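Local coordinates for molybdopterin biosynthesis protein MoaB (Sulfolobus tokodaii, PDB 3IWT), which probably takes part in molybdenum cofactor biosynthesis by binding molybdopterin or one of its precursors, at residues F18-I23 and D43-L48; N52-I57 and L164-V169; K71-A76 and V147-G152; D116-V121 and V157-K162. All blocks are in the same frame, centred on the assembly; numbering follows the deposited sequence.

Contact 1 (F18-I23 and D43-L48)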
loop_
_atom_site.group_PDB
_atom_site.type_symbol
_atom_site.label_atom_id
_atom_site.label_comp_id
_atom_site.label_asym_id
_atom_site.label_seq_id
_atom_site.Cartn_x
_atom_site.Cartn_y
_atom_site.Cartn_z
ATOM N N PHE A 18 -30.894 1.852 -9.618
ATOM C CA PHE A 18 -29.984 2.653 -8.790
ATOM C C PHE A 18 -30.444 2.625 -7.343
ATOM O O PHE A 18 -31.650 2.622 -7.070
ATOM C CB PHE A 18 -29.957 4.106 -9.273
ATOM C CG PHE A 18 -29.214 4.310 -10.561
ATOM C CD1 PHE A 18 -29.767 3.904 -11.749
ATOM C CD2 PHE A 18 -27.936 4.886 -10.568
ATOM C CE1 PHE A 18 -29.113 4.089 -12.951
ATOM C CE2 PHE A 18 -27.258 5.085 -11.778
ATOM C CZ PHE A 18 -27.845 4.655 -12.966
ATOM N N TYR A 19 -29.476 2.609 -6.422
ATOM C CA TYR A 19 -29.727 2.790 -5.005
ATOM C C TYR A 19 -29.009 4.071 -4.564
ATOM O O TYR A 19 -27.818 4.258 -4.856
ATOM C CB TYR A 19 -29.179 1.597 -4.227
ATOM C CG TYR A 19 -29.664 1.474 -2.811
ATOM C CD1 TYR A 19 -30.512 0.432 -2.448
ATOM C CD2 TYR A 19 -29.259 2.366 -1.835
ATOM C CE1 TYR A 19 -30.929 0.269 -1.138
ATOM C CE2 TYR A 19 -29.699 2.246 -0.538
ATOM C CZ TYR A 19 -30.530 1.186 -0.192
ATOM O OH TYR A 19 -30.932 1.033 1.104
ATOM N N VAL A 20 -29.724 4.934 -3.844
ATOM C CA VAL A 20 -29.203 6.265 -3.519
ATOM C C VAL A 20 -28.941 6.355 -2.015
ATOM O O VAL A 20 -29.818 6.037 -1.218
ATOM C CB VAL A 20 -30.161 7.398 -3.952
ATOM C CG1 VAL A 20 -29.586 8.786 -3.616
ATOM C CG2 VAL A 20 -30.454 7.310 -5.452
ATOM N N ILE A 21 -27.757 6.821 -1.638
ATOM C CA ILE A 21 -27.405 6.930 -0.218
ATOM C C ILE A 21 -27.001 8.358 0.122
ATOM O O ILE A 21 -26.069 8.922 -0.476
ATOM C CB ILE A 21 -26.276 5.957 0.179
ATOM C CG1 ILE A 21 -26.633 4.509 -0.166
ATOM C CG2 ILE A 21 -25.913 6.096 1.694
ATOM C CD1 ILE A 21 -25.464 3.523 0.069
ATOM N N THR A 22 -27.683 8.962 1.081
ATOM C CA THR A 22 -27.323 10.322 1.493
ATOM C C THR A 22 -26.545 10.226 2.790
ATOM O O THR A 22 -27.001 9.596 3.727
ATOM C CB THR A 22 -28.573 11.221 1.623
ATOM O OG1 THR A 22 -29.133 11.389 0.323
ATOM C CG2 THR A 22 -28.216 12.597 2.227
ATOM N N ILE A 23 -25.355 10.838 2.813
ATOM C CA ILE A 23 -24.487 10.828 3.994
ATOM C C ILE A 23 -24.450 12.251 4.562
ATOM O O ILE A 23 -23.771 13.142 4.030
ATOM C CB ILE A 23 -23.074 10.309 3.651
ATOM C CG1 ILE A 23 -23.171 8.944 2.966
ATOM C CG2 ILE A 23 -22.229 10.230 4.886
ATOM C CD1 ILE A 23 -21.859 8.400 2.410
ATOM N N ASP A 43 -32.494 14.242 -3.830
ATOM C CA ASP A 43 -33.644 14.551 -4.697
ATOM C C ASP A 43 -33.228 14.798 -6.139
ATOM O O ASP A 43 -33.855 14.292 -7.055
ATOM C CB ASP A 43 -34.408 15.770 -4.165
ATOM C CG ASP A 43 -35.234 15.448 -2.919
ATOM O OD1 ASP A 43 -35.247 14.282 -2.476
ATOM O OD2 ASP A 43 -35.852 16.371 -2.365
ATOM N N ILE A 44 -32.153 15.552 -6.329
ATOM C CA ILE A 44 -31.597 15.805 -7.666
ATOM C C ILE A 44 -31.163 14.508 -8.358
ATOM O O ILE A 44 -31.439 14.315 -9.537
ATOM C CB ILE A 44 -30.389 16.816 -7.606
ATOM C CG1 ILE A 44 -30.892 18.245 -7.449
ATOM C CG2 ILE A 44 -29.516 16.744 -8.870
ATOM C CD1 ILE A 44 -29.797 19.255 -7.080
ATOM N N ILE A 45 -30.493 13.624 -7.617
ATOM C CA ILE A 45 -30.022 12.355 -8.157
ATOM C C ILE A 45 -31.218 11.515 -8.613
ATOM O O ILE A 45 -31.240 11.035 -9.738
ATOM C CB ILE A 45 -29.180 11.583 -7.120
ATOM C CG1 ILE A 45 -27.872 12.341 -6.831
ATOM C CG2 ILE A 45 -28.904 10.138 -7.588
ATOM C CD1 ILE A 45 -27.055 11.757 -5.655
ATOM N N LYS A 46 -32.226 11.391 -7.761
ATOM C CA LYS A 46 -33.427 10.623 -8.101
ATOM C C LYS A 46 -34.138 11.162 -9.339
ATOM O O LYS A 46 -34.437 10.403 -10.268
ATOM C CB LYS A 46 -34.385 10.608 -6.914
ATOM C CG LYS A 46 -33.874 9.839 -5.708
ATOM C CD LYS A 46 -34.671 10.199 -4.466
ATOM C CE LYS A 46 -34.210 9.369 -3.276
ATOM N NZ LYS A 46 -35.013 9.662 -2.055
ATOM N N GLN A 47 -34.371 12.478 -9.331
ATOM C CA GLN A 47 -35.076 13.213 -10.395
ATOM C C GLN A 47 -34.373 12.989 -11.752
ATOM O O GLN A 47 -35.018 12.628 -12.745
ATOM C CB GLN A 47 -35.021 14.713 -10.048
ATOM C CG GLN A 47 -36.326 15.490 -10.015
ATOM C CD GLN A 47 -36.081 16.985 -10.226
ATOM O OE1 GLN A 47 -35.333 17.613 -9.469
ATOM N NE2 GLN A 47 -36.668 17.544 -11.276
ATOM N N LEU A 48 -33.046 13.210 -11.772
ATOM C CA LEU A 48 -32.263 13.102 -13.009
ATOM C C LEU A 48 -32.172 11.669 -13.486
ATOM O O LEU A 48 -32.254 11.404 -14.684
ATOM C CB LEU A 48 -30.839 13.683 -12.858
ATOM C CG LEU A 48 -30.673 15.211 -12.886
ATOM C CD1 LEU A 48 -29.236 15.610 -12.544
ATOM C CD2 LEU A 48 -31.110 15.777 -14.229
#
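Lys46 lies against Val20, and its positively charged end makes a cation-pi contact with Tyr59. No hydrogen bond joins the two segments; within the helix, Gln47 N bonds Asp43 O at 3.0 Å. The contact is therefore one of methyl and methylene groups. CG2 of Val20 does all the touching from the strand. It meets CG2 of Ile45 at 3.9 Å, the two side chains slanting past each other. The same Val20 methyl reaches CG of Lys46 at 4.3 Å, so it faces one wholly apolar partner and the first part of a long polar one. The rest of the lysine runs extended (chi2 164°, chi3 177°, chi4 -178°), which carries NZ well away from the valine methyl toward Tyr59. Helix 40-51 lies on the chain between strands 17-23 and 55-62, which are parallel neighbours in the sheet. This is a beta-alpha-beta crossover, and Val20 is where the first strand receives the helix. Ile45 also packs on Val157 and Leu161, so it lies between the strand and helix 154-176. Ile21 turns to the other face of the sheet, against Ala72 and Phe73. Thr22 faces the same way as Val20, and its OG1 is hydrogen-bonded to Asp39 OD2.

Contact 2 (N52-I57 and L164-V169)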
loop_
_atom_site.group_PDB
_atom_site.type_symbol
_atom_site.label_atom_id
_atom_site.label_comp_id
_atom_site.label_asym_id
_atom_site.label_seq_id
_atom_site.Cartn_x
_atom_site.Cartn_y
_atom_site.Cartn_z
ATOM N N ASN A 52 -34.101 10.223 -16.951
ATOM C CA ASN A 52 -33.295 9.555 -17.968
ATOM C C ASN A 52 -33.607 8.068 -18.180
ATOM O O ASN A 52 -32.885 7.384 -18.945
ATOM C CB ASN A 52 -31.816 9.778 -17.670
ATOM C CG ASN A 52 -31.345 11.139 -18.112
ATOM O OD1 ASN A 52 -30.808 11.263 -19.205
ATOM N ND2 ASN A 52 -31.581 12.183 -17.294
ATOM N N GLY A 53 -34.695 7.585 -17.547
ATOM C CA GLY A 53 -35.238 6.276 -17.949
ATOM C C GLY A 53 -34.836 5.182 -16.992
ATOM O O GLY A 53 -35.201 4.013 -17.186
ATOM N N HIS A 54 -34.090 5.561 -15.948
ATOM C CA HIS A 54 -33.637 4.611 -14.931
ATOM C C HIS A 54 -34.619 4.516 -13.769
ATOM O O HIS A 54 -35.553 5.313 -13.654
ATOM C CB HIS A 54 -32.258 5.042 -14.420
ATOM C CG HIS A 54 -31.243 5.145 -15.505
ATOM N ND1 HIS A 54 -30.942 4.089 -16.338
ATOM C CD2 HIS A 54 -30.478 6.184 -15.914
ATOM C CE1 HIS A 54 -30.025 4.466 -17.206
ATOM N NE2 HIS A 54 -29.739 5.741 -16.982
ATOM N N LYS A 55 -34.382 3.550 -12.896
ATOM C CA LYS A 55 -35.233 3.282 -11.743
ATOM C C LYS A 55 -34.487 3.465 -10.426
ATOM O O LYS A 55 -33.269 3.174 -10.335
ATOM C CB LYS A 55 -35.757 1.847 -11.809
ATOM C CG LYS A 55 -36.488 1.479 -13.091
ATOM C CD LYS A 55 -37.710 2.338 -13.276
ATOM C CE LYS A 55 -38.650 1.784 -14.347
ATOM N NZ LYS A 55 -39.933 2.571 -14.374
ATOM N N ILE A 56 -35.194 3.956 -9.406
ATOM C CA ILE A 56 -34.624 4.028 -8.052
ATOM C C ILE A 56 -35.227 2.881 -7.286
ATOM O O ILE A 56 -36.452 2.828 -7.105
ATOM C CB ILE A 56 -34.971 5.356 -7.321
ATOM C CG1 ILE A 56 -34.585 6.580 -8.169
ATOM C CG2 ILE A 56 -34.325 5.379 -5.918
ATOM C CD1 ILE A 56 -33.186 6.575 -8.770
ATOM N N ILE A 57 -34.412 1.924 -6.869
ATOM C CA ILE A 57 -34.974 0.821 -6.145
ATOM C C ILE A 57 -34.703 0.841 -4.655
ATOM O O ILE A 57 -35.233 0.016 -3.941
ATOM C CB ILE A 57 -34.696 -0.540 -6.814
ATOM C CG1 ILE A 57 -33.218 -0.880 -6.860
ATOM C CG2 ILE A 57 -35.383 -0.566 -8.217
ATOM C CD1 ILE A 57 -33.035 -2.376 -7.125
ATOM N N LEU A 164 -20.725 12.934 -16.331
ATOM C CA LEU A 164 -19.956 11.694 -16.207
ATOM C C LEU A 164 -20.729 10.382 -16.013
ATOM O O LEU A 164 -20.365 9.373 -16.602
ATOM C CB LEU A 164 -18.950 11.840 -15.054
ATOM C CG LEU A 164 -17.978 13.023 -15.176
ATOM C CD1 LEU A 164 -16.973 12.951 -14.036
ATOM C CD2 LEU A 164 -17.258 13.028 -16.505
ATOM N N ILE A 165 -21.780 10.398 -15.200
ATOM C CA ILE A 165 -22.511 9.175 -14.892
ATOM C C ILE A 165 -23.513 8.823 -15.994
ATOM O O ILE A 165 -23.438 7.738 -16.583
ATOM C CB ILE A 165 -23.184 9.255 -13.492
ATOM C CG1 ILE A 165 -22.109 9.511 -12.423
ATOM C CG2 ILE A 165 -24.027 8.010 -13.225
ATOM C CD1 ILE A 165 -22.656 9.609 -11.007
ATOM N N LEU A 166 -24.446 9.720 -16.288
ATOM C CA LEU A 166 -25.483 9.414 -17.287
ATOM C C LEU A 166 -24.910 8.968 -18.648
ATOM O O LEU A 166 -25.392 7.994 -19.213
ATOM C CB LEU A 166 -26.485 10.579 -17.438
ATOM C CG LEU A 166 -27.363 10.840 -16.191
ATOM C CD1 LEU A 166 -28.217 12.110 -16.356
ATOM C CD2 LEU A 166 -28.259 9.645 -15.817
ATOM N N PRO A 167 -23.881 9.662 -19.178
ATOM C CA PRO A 167 -23.345 9.285 -20.504
ATOM C C PRO A 167 -22.592 7.954 -20.624
ATOM O O PRO A 167 -22.553 7.380 -21.721
ATOM C CB PRO A 167 -22.387 10.446 -20.830
ATOM C CG PRO A 167 -22.816 11.557 -19.943
ATOM C CD PRO A 167 -23.210 10.877 -18.680
ATOM N N GLU A 168 -21.985 7.482 -19.533
ATOM C CA GLU A 168 -21.110 6.309 -19.580
ATOM C C GLU A 168 -21.522 5.112 -18.744
ATOM O O GLU A 168 -20.951 4.047 -18.921
ATOM C CB GLU A 168 -19.685 6.698 -19.157
ATOM C CG GLU A 168 -19.033 7.696 -20.098
ATOM C CD GLU A 168 -18.930 7.202 -21.533
ATOM O OE1 GLU A 168 -18.804 5.985 -21.772
ATOM O OE2 GLU A 168 -18.955 8.057 -22.423
ATOM N N VAL A 169 -22.458 5.279 -17.818
ATOM C CA VAL A 169 -22.771 4.222 -16.861
ATOM C C VAL A 169 -23.333 2.964 -17.549
ATOM O O VAL A 169 -23.042 1.845 -17.118
ATOM C CB VAL A 169 -23.727 4.717 -15.726
ATOM C CG1 VAL A 169 -25.117 4.982 -16.252
ATOM C CG2 VAL A 169 -23.768 3.712 -14.557
HETATM O O HOH W 1 -28.055 7.212 -18.744
#
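Leu166 holds CG beside its backbone N (chi1 -67°), which sends both methyls out to Asn52 and His54; His54, with CG likewise beside its backbone N (chi1 -57°), brings its ring to one of them, CD2. The loop here is the end of helix 40-51, closed by a Schellman motif with Gly53 at positive phi as its C-prime residue. The two methyls divide the work. CD1 lies against the amide of Asn52, 3.5 Å from ND2. CD2 is 4.0 Å from CB of Asn52 and also comes to the edge of the imidazole, near its plane, 4.1 Å from CD2 of His54. Asn52 and Leu166 cross at about a right angle. The polar ends find partners nearby: ND2 of Asn52 is hydrogen-bonded to Leu48 O, and ND1 of His54 to Leu16 N. With an alanine instead of Leu166, a gap would probably open beside the Asn52 amide, and the His54 ring would be left without the methyl that meets its edge. Leu166 also packs on Leu49 of helix 40-51, while its own helix is kinked at Pro167, whose N has no bond to the preceding turn. The contact lies at the surface, and a water bridges it. The water sits in the plane of the imidazole, 2.8 Å from NE2 of His54, and donates a hydrogen bond of 2.8 Å to Leu166 O.

Contact 3 (K71-A76 and V147-G152)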
loop_
_atom_site.group_PDB
_atom_site.type_symbol
_atom_site.label_atom_id
_atom_site.label_comp_id
_atom_site.label_asym_id
_atom_site.label_seq_id
_atom_site.Cartn_x
_atom_site.Cartn_y
_atom_site.Cartn_z
ATOM N N LYS A 71 -22.858 -0.257 6.701
ATOM C CA LYS A 71 -24.145 -0.946 6.688
ATOM C C LYS A 71 -25.058 -0.454 5.554
ATOM O O LYS A 71 -25.712 -1.261 4.909
ATOM C CB LYS A 71 -24.884 -0.769 8.003
ATOM C CG LYS A 71 -26.159 -1.572 8.019
ATOM C CD LYS A 71 -27.161 -1.089 9.038
ATOM C CE LYS A 71 -28.554 -1.823 8.867
ATOM N NZ LYS A 71 -28.405 -3.255 8.442
ATOM N N ALA A 72 -25.106 0.856 5.318
ATOM C CA ALA A 72 -25.895 1.411 4.192
ATOM C C ALA A 72 -25.424 0.841 2.844
ATOM O O ALA A 72 -26.221 0.426 2.029
ATOM C CB ALA A 72 -25.838 2.948 4.172
ATOM N N PHE A 73 -24.116 0.765 2.640
ATOM C CA PHE A 73 -23.579 0.199 1.406
ATOM C C PHE A 73 -23.763 -1.304 1.254
ATOM O O PHE A 73 -24.113 -1.760 0.171
ATOM C CB PHE A 73 -22.107 0.604 1.213
ATOM C CG PHE A 73 -21.940 1.988 0.619
ATOM C CD1 PHE A 73 -21.965 3.113 1.427
ATOM C CD2 PHE A 73 -21.743 2.164 -0.747
ATOM C CE1 PHE A 73 -21.818 4.408 0.878
ATOM C CE2 PHE A 73 -21.571 3.451 -1.290
ATOM C CZ PHE A 73 -21.612 4.566 -0.465
ATOM N N THR A 74 -23.521 -2.067 2.317
ATOM C CA THR A 74 -23.721 -3.528 2.258
ATOM C C THR A 74 -25.188 -3.908 2.069
ATOM O O THR A 74 -25.489 -4.865 1.349
ATOM C CB THR A 74 -23.074 -4.283 3.468
ATOM O OG1 THR A 74 -23.614 -3.810 4.715
ATOM C CG2 THR A 74 -21.593 -4.095 3.433
ATOM N N ASP A 75 -26.093 -3.171 2.709
ATOM C CA ASP A 75 -27.509 -3.349 2.491
ATOM C C ASP A 75 -27.862 -3.182 1.003
ATOM O O ASP A 75 -28.656 -3.954 0.468
ATOM C CB ASP A 75 -28.344 -2.361 3.338
ATOM C CG ASP A 75 -28.505 -2.803 4.814
ATOM O OD1 ASP A 75 -28.049 -3.889 5.188
ATOM O OD2 ASP A 75 -29.079 -2.012 5.600
ATOM N N ALA A 76 -27.267 -2.197 0.341
ATOM C CA ALA A 76 -27.545 -1.931 -1.080
ATOM C C ALA A 76 -26.877 -2.980 -1.984
ATOM O O ALA A 76 -27.484 -3.491 -2.938
ATOM C CB ALA A 76 -27.107 -0.506 -1.455
ATOM N N VAL A 147 -20.205 1.796 -8.250
ATOM C CA VAL A 147 -20.436 2.641 -7.099
ATOM C C VAL A 147 -19.834 4.013 -7.376
ATOM O O VAL A 147 -18.679 4.090 -7.788
ATOM C CB VAL A 147 -19.788 2.055 -5.820
ATOM C CG1 VAL A 147 -19.983 3.018 -4.635
ATOM C CG2 VAL A 147 -20.317 0.602 -5.513
ATOM N N TYR A 148 -20.622 5.073 -7.162
ATOM C CA TYR A 148 -20.151 6.449 -7.305
ATOM C C TYR A 148 -20.295 7.134 -5.955
ATOM O O TYR A 148 -21.385 7.157 -5.380
ATOM C CB TYR A 148 -20.931 7.224 -8.359
ATOM C CG TYR A 148 -20.766 6.757 -9.796
ATOM C CD1 TYR A 148 -19.721 7.219 -10.577
ATOM C CD2 TYR A 148 -21.696 5.884 -10.391
ATOM C CE1 TYR A 148 -19.586 6.805 -11.910
ATOM C CE2 TYR A 148 -21.552 5.455 -11.699
ATOM C CZ TYR A 148 -20.515 5.937 -12.472
ATOM O OH TYR A 148 -20.395 5.519 -13.790
ATOM N N LEU A 149 -19.185 7.673 -5.455
ATOM C CA LEU A 149 -19.160 8.417 -4.215
ATOM C C LEU A 149 -19.042 9.894 -4.538
ATOM O O LEU A 149 -17.971 10.387 -4.897
ATOM C CB LEU A 149 -17.975 7.972 -3.340
ATOM C CG LEU A 149 -17.772 6.479 -3.088
ATOM C CD1 LEU A 149 -16.475 6.243 -2.236
ATOM C CD2 LEU A 149 -19.037 5.844 -2.434
ATOM N N LEU A 150 -20.156 10.611 -4.414
ATOM C CA LEU A 150 -20.229 12.005 -4.830
ATOM C C LEU A 150 -20.194 12.997 -3.666
ATOM O O LEU A 150 -20.545 12.648 -2.551
ATOM C CB LEU A 150 -21.492 12.238 -5.654
ATOM C CG LEU A 150 -21.710 11.324 -6.874
ATOM C CD1 LEU A 150 -23.032 11.725 -7.674
ATOM C CD2 LEU A 150 -20.415 11.304 -7.791
ATOM N N PRO A 151 -19.842 14.263 -3.953
ATOM C CA PRO A 151 -19.915 15.286 -2.895
ATOM C C PRO A 151 -21.322 15.606 -2.361
ATOM O O PRO A 151 -22.358 15.201 -2.952
ATOM C CB PRO A 151 -19.298 16.531 -3.546
ATOM C CG PRO A 151 -18.539 16.002 -4.772
ATOM C CD PRO A 151 -19.385 14.843 -5.236
ATOM N N GLY A 152 -21.356 16.301 -1.227
ATOM C CA GLY A 152 -22.625 16.742 -0.629
ATOM C C GLY A 152 -23.354 17.827 -1.411
ATOM O O GLY A 152 -24.575 17.852 -1.439
#
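Phe73 sends one end of its ring from helix 66-77 to two side chains of strand 145-150. CZ is 3.5 Å from CD2 of Leu149, and CE2 is 3.7 Å from the same methyl, which approaches the ring obliquely. CE2 is also 3.7 Å from CG1 of Val147, and this methyl lies at the ring edge, near its plane. The far end of the phenylalanine is thus held by two methyls from residues two apart on one strand. Val147 has CG1 anti to its backbone N (chi1 177°), and this places that methyl at the ring edge. Leu149 starts less directly, but its CD2 branch bends in to the ring. No hydrogen bond crosses, and all three residues are buried.

The next shell comes from a neighbouring strand: Ile85 and Ser87 of strand 84-88 both pack on Phe73. Val147 is also backed by Phe107. Tyr148, between the two contact residues, turns to the other face of the sheet, packs on Ile165 and Leu172, and meets Phe114 edge-to-face. On the outer side of the helix, Lys71 and Asp75 form a salt bridge one turn apart, NZ to OD2 at 3.2 Å, weak as a hydrogen bond. Thr74 OG1 is hydrogen-bonded to Thr74 OG1 of a third subunit. Helix 66-77 on one face and helix 154-176 on the other enclose the largely parallel sheet, the layered alpha/beta architecture of the MogA/MoaB family.

Contact 4 (D116-V121 and V157-K162)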
loop_
_atom_site.group_PDB
_atom_site.type_symbol
_atom_site.label_atom_id
_atom_site.label_comp_id
_atom_site.label_asym_id
_atom_site.label_seq_id
_atom_site.Cartn_x
_atom_site.Cartn_y
_atom_site.Cartn_z
ATOM N N ASP A 116 -10.000 12.200 -11.016
ATOM C CA ASP A 116 -9.396 13.338 -11.726
ATOM C C ASP A 116 -10.265 13.956 -12.822
ATOM O O ASP A 116 -10.265 15.183 -13.021
ATOM C CB ASP A 116 -7.961 13.006 -12.222
ATOM C CG ASP A 116 -7.889 11.728 -13.010
ATOM O OD1 ASP A 116 -7.788 10.669 -12.354
ATOM O OD2 ASP A 116 -7.940 11.775 -14.269
ATOM N N VAL A 117 -11.021 13.125 -13.545
ATOM C CA VAL A 117 -11.932 13.654 -14.555
ATOM C C VAL A 117 -13.078 14.464 -13.911
ATOM O O VAL A 117 -13.481 15.499 -14.444
ATOM C CB VAL A 117 -12.448 12.570 -15.503
ATOM C CG1 VAL A 117 -13.444 13.187 -16.521
ATOM C CG2 VAL A 117 -11.276 11.901 -16.221
ATOM N N PHE A 118 -13.557 14.033 -12.747
ATOM C CA PHE A 118 -14.538 14.828 -12.024
ATOM C C PHE A 118 -13.945 16.164 -11.576
ATOM O O PHE A 118 -14.598 17.206 -11.655
ATOM C CB PHE A 118 -15.136 14.094 -10.821
ATOM C CG PHE A 118 -16.160 14.935 -10.076
ATOM C CD1 PHE A 118 -17.386 15.238 -10.663
ATOM C CD2 PHE A 118 -15.861 15.487 -8.825
ATOM C CE1 PHE A 118 -18.313 16.034 -9.995
ATOM C CE2 PHE A 118 -16.793 16.286 -8.152
ATOM C CZ PHE A 118 -18.005 16.565 -8.747
ATOM N N ARG A 119 -12.698 16.137 -11.120
ATOM C CA ARG A 119 -12.027 17.378 -10.732
ATOM C C ARG A 119 -11.791 18.285 -11.955
ATOM O O ARG A 119 -11.880 19.511 -11.840
ATOM C CB ARG A 119 -10.742 17.088 -9.969
ATOM C CG ARG A 119 -11.019 16.567 -8.584
ATOM C CD ARG A 119 -9.762 16.382 -7.746
ATOM N NE ARG A 119 -8.901 15.273 -8.131
ATOM C CZ ARG A 119 -8.836 14.101 -7.510
ATOM N NH1 ARG A 119 -9.663 13.805 -6.524
ATOM N NH2 ARG A 119 -7.938 13.201 -7.890
ATOM N N LEU A 120 -11.571 17.684 -13.126
ATOM C CA LEU A 120 -11.390 18.449 -14.373
ATOM C C LEU A 120 -12.665 19.249 -14.744
ATOM O O LEU A 120 -12.612 20.458 -14.979
ATOM C CB LEU A 120 -10.956 17.489 -15.512
ATOM C CG LEU A 120 -10.763 17.962 -16.965
ATOM C CD1 LEU A 120 -10.160 16.791 -17.730
ATOM C CD2 LEU A 120 -12.059 18.382 -17.649
ATOM N N VAL A 121 -13.805 18.570 -14.799
ATOM C CA VAL A 121 -15.068 19.233 -15.110
ATOM C C VAL A 121 -15.487 20.221 -14.002
ATOM O O VAL A 121 -16.060 21.275 -14.295
ATOM C CB VAL A 121 -16.182 18.220 -15.453
ATOM C CG1 VAL A 121 -15.747 17.309 -16.625
ATOM C CG2 VAL A 121 -16.543 17.411 -14.260
ATOM N N VAL A 157 -23.252 17.248 -7.457
ATOM C CA VAL A 157 -23.969 16.048 -7.787
ATOM C C VAL A 157 -24.584 16.148 -9.181
ATOM O O VAL A 157 -24.464 15.232 -10.000
ATOM C CB VAL A 157 -25.022 15.757 -6.690
ATOM C CG1 VAL A 157 -25.997 14.774 -7.147
ATOM C CG2 VAL A 157 -24.340 15.285 -5.373
ATOM N N LYS A 158 -25.200 17.287 -9.460
ATOM C CA LYS A 158 -25.781 17.552 -10.775
ATOM C C LYS A 158 -24.694 17.435 -11.855
ATOM O O LYS A 158 -24.904 16.797 -12.884
ATOM C CB LYS A 158 -26.436 18.923 -10.773
ATOM C CG LYS A 158 -27.245 19.259 -11.991
ATOM C CD LYS A 158 -27.739 20.688 -11.977
ATOM C CE LYS A 158 -28.864 20.920 -10.995
ATOM N NZ LYS A 158 -29.647 22.160 -11.385
ATOM N N LEU A 159 -23.536 18.042 -11.608
ATOM C CA LEU A 159 -22.421 17.999 -12.545
ATOM C C LEU A 159 -21.944 16.583 -12.817
ATOM O O LEU A 159 -21.704 16.231 -13.963
ATOM C CB LEU A 159 -21.242 18.808 -11.989
ATOM C CG LEU A 159 -20.024 19.030 -12.909
ATOM C CD1 LEU A 159 -20.414 19.881 -14.128
ATOM C CD2 LEU A 159 -18.885 19.673 -12.134
ATOM N N ALA A 160 -21.760 15.785 -11.755
ATOM C CA ALA A 160 -21.304 14.412 -11.873
ATOM C C ALA A 160 -22.299 13.607 -12.690
ATOM O O ALA A 160 -21.911 12.892 -13.605
ATOM C CB ALA A 160 -21.115 13.782 -10.472
ATOM N N LEU A 161 -23.587 13.742 -12.376
ATOM C CA LEU A 161 -24.612 13.005 -13.119
ATOM C C LEU A 161 -24.681 13.330 -14.612
ATOM O O LEU A 161 -24.683 12.429 -15.456
ATOM C CB LEU A 161 -25.980 13.226 -12.491
ATOM C CG LEU A 161 -26.281 12.403 -11.241
ATOM C CD1 LEU A 161 -27.409 13.113 -10.478
ATOM C CD2 LEU A 161 -26.662 10.966 -11.639
ATOM N N LYS A 162 -24.790 14.614 -14.933
ATOM C CA LYS A 162 -24.945 15.040 -16.308
ATOM C C LYS A 162 -23.710 14.815 -17.174
ATOM O O LYS A 162 -23.827 14.366 -18.316
ATOM C CB LYS A 162 -25.326 16.523 -16.361
ATOM C CG LYS A 162 -26.664 16.835 -15.735
ATOM C CD LYS A 162 -26.993 18.289 -15.998
ATOM C CE LYS A 162 -28.314 18.711 -15.458
ATOM N NZ LYS A 162 -28.556 20.174 -15.892
#
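Phe118 brings CE1 and CD1 of its ring to the methyl of Ala160, where a one-carbon side chain leaves a shallow hollow on helix 157-162. CE1 is 3.6 Å from CB of Ala160, and CD1 is 4.0 Å from it. The methyl comes in obliquely. The ring leaves helix 116-121 with CG anti to the backbone N (chi1 -180°), which carries it across to the other helix. The neighbouring bump is Leu159. Its CD2 fits the notch between Phe118 and Val121, residues one turn apart. It lies 3.9 Å from CG2 of Val121, 3.9 Å from the Val121 carbonyl O, and farther, at 4.3 Å, from CE1 of Phe118. One helix thus offers a flat ring and a valine methyl, and the other a dip and a branched tip. The side chains that meet are all apolar, and no hydrogen bond crosses.

The two short helical segments have axes 10.4 Å apart at closest approach, and their directions differ by 115°, so they meet in one patch and not along their length. Thr135, Ala137, Pro151, Ala156 and Leu164 also pack on Phe118, and a bound glycerol, probably from the crystallisation liquor, lies about 4 Å from its side chain. Replacing Phe118 by alanine would probably open a gap above Ala160 and leave CD2 of Leu159 with Val121 as its main support. Beyond the contact, Val121 packs on Phe123 of a second subunit, and Asp116 OD2 makes a salt bridge with Arg119 NE of that subunit. The arrangement is a crossed pair of helices whose first member, helix 112-123, also builds the interface between subunits.

In the fold
Contacts 1, 3 and 4 are buried and held mainly by contacts between carbon atoms, with no hydrogen bond across. Contact 2 lies at the surface and adds a bridging water. Contacts 1 and 3 work on opposite faces of one sheet, with helix 40-51 on one and helix 66-77 on the other. Contacts 2 and 4 share helix 154-176, and probable backbone hydrogen bonds such as Leu166 N to Leu161 O run from one to the other. Contacts 1 and 4 meet where Leu48 packs on Leu161. Contacts 1 and 2 both use the crossover of strand 17-23, helix 40-51 and strand 55-62. Other subunits touch contacts 2, 3 and 4; none touches contact 1.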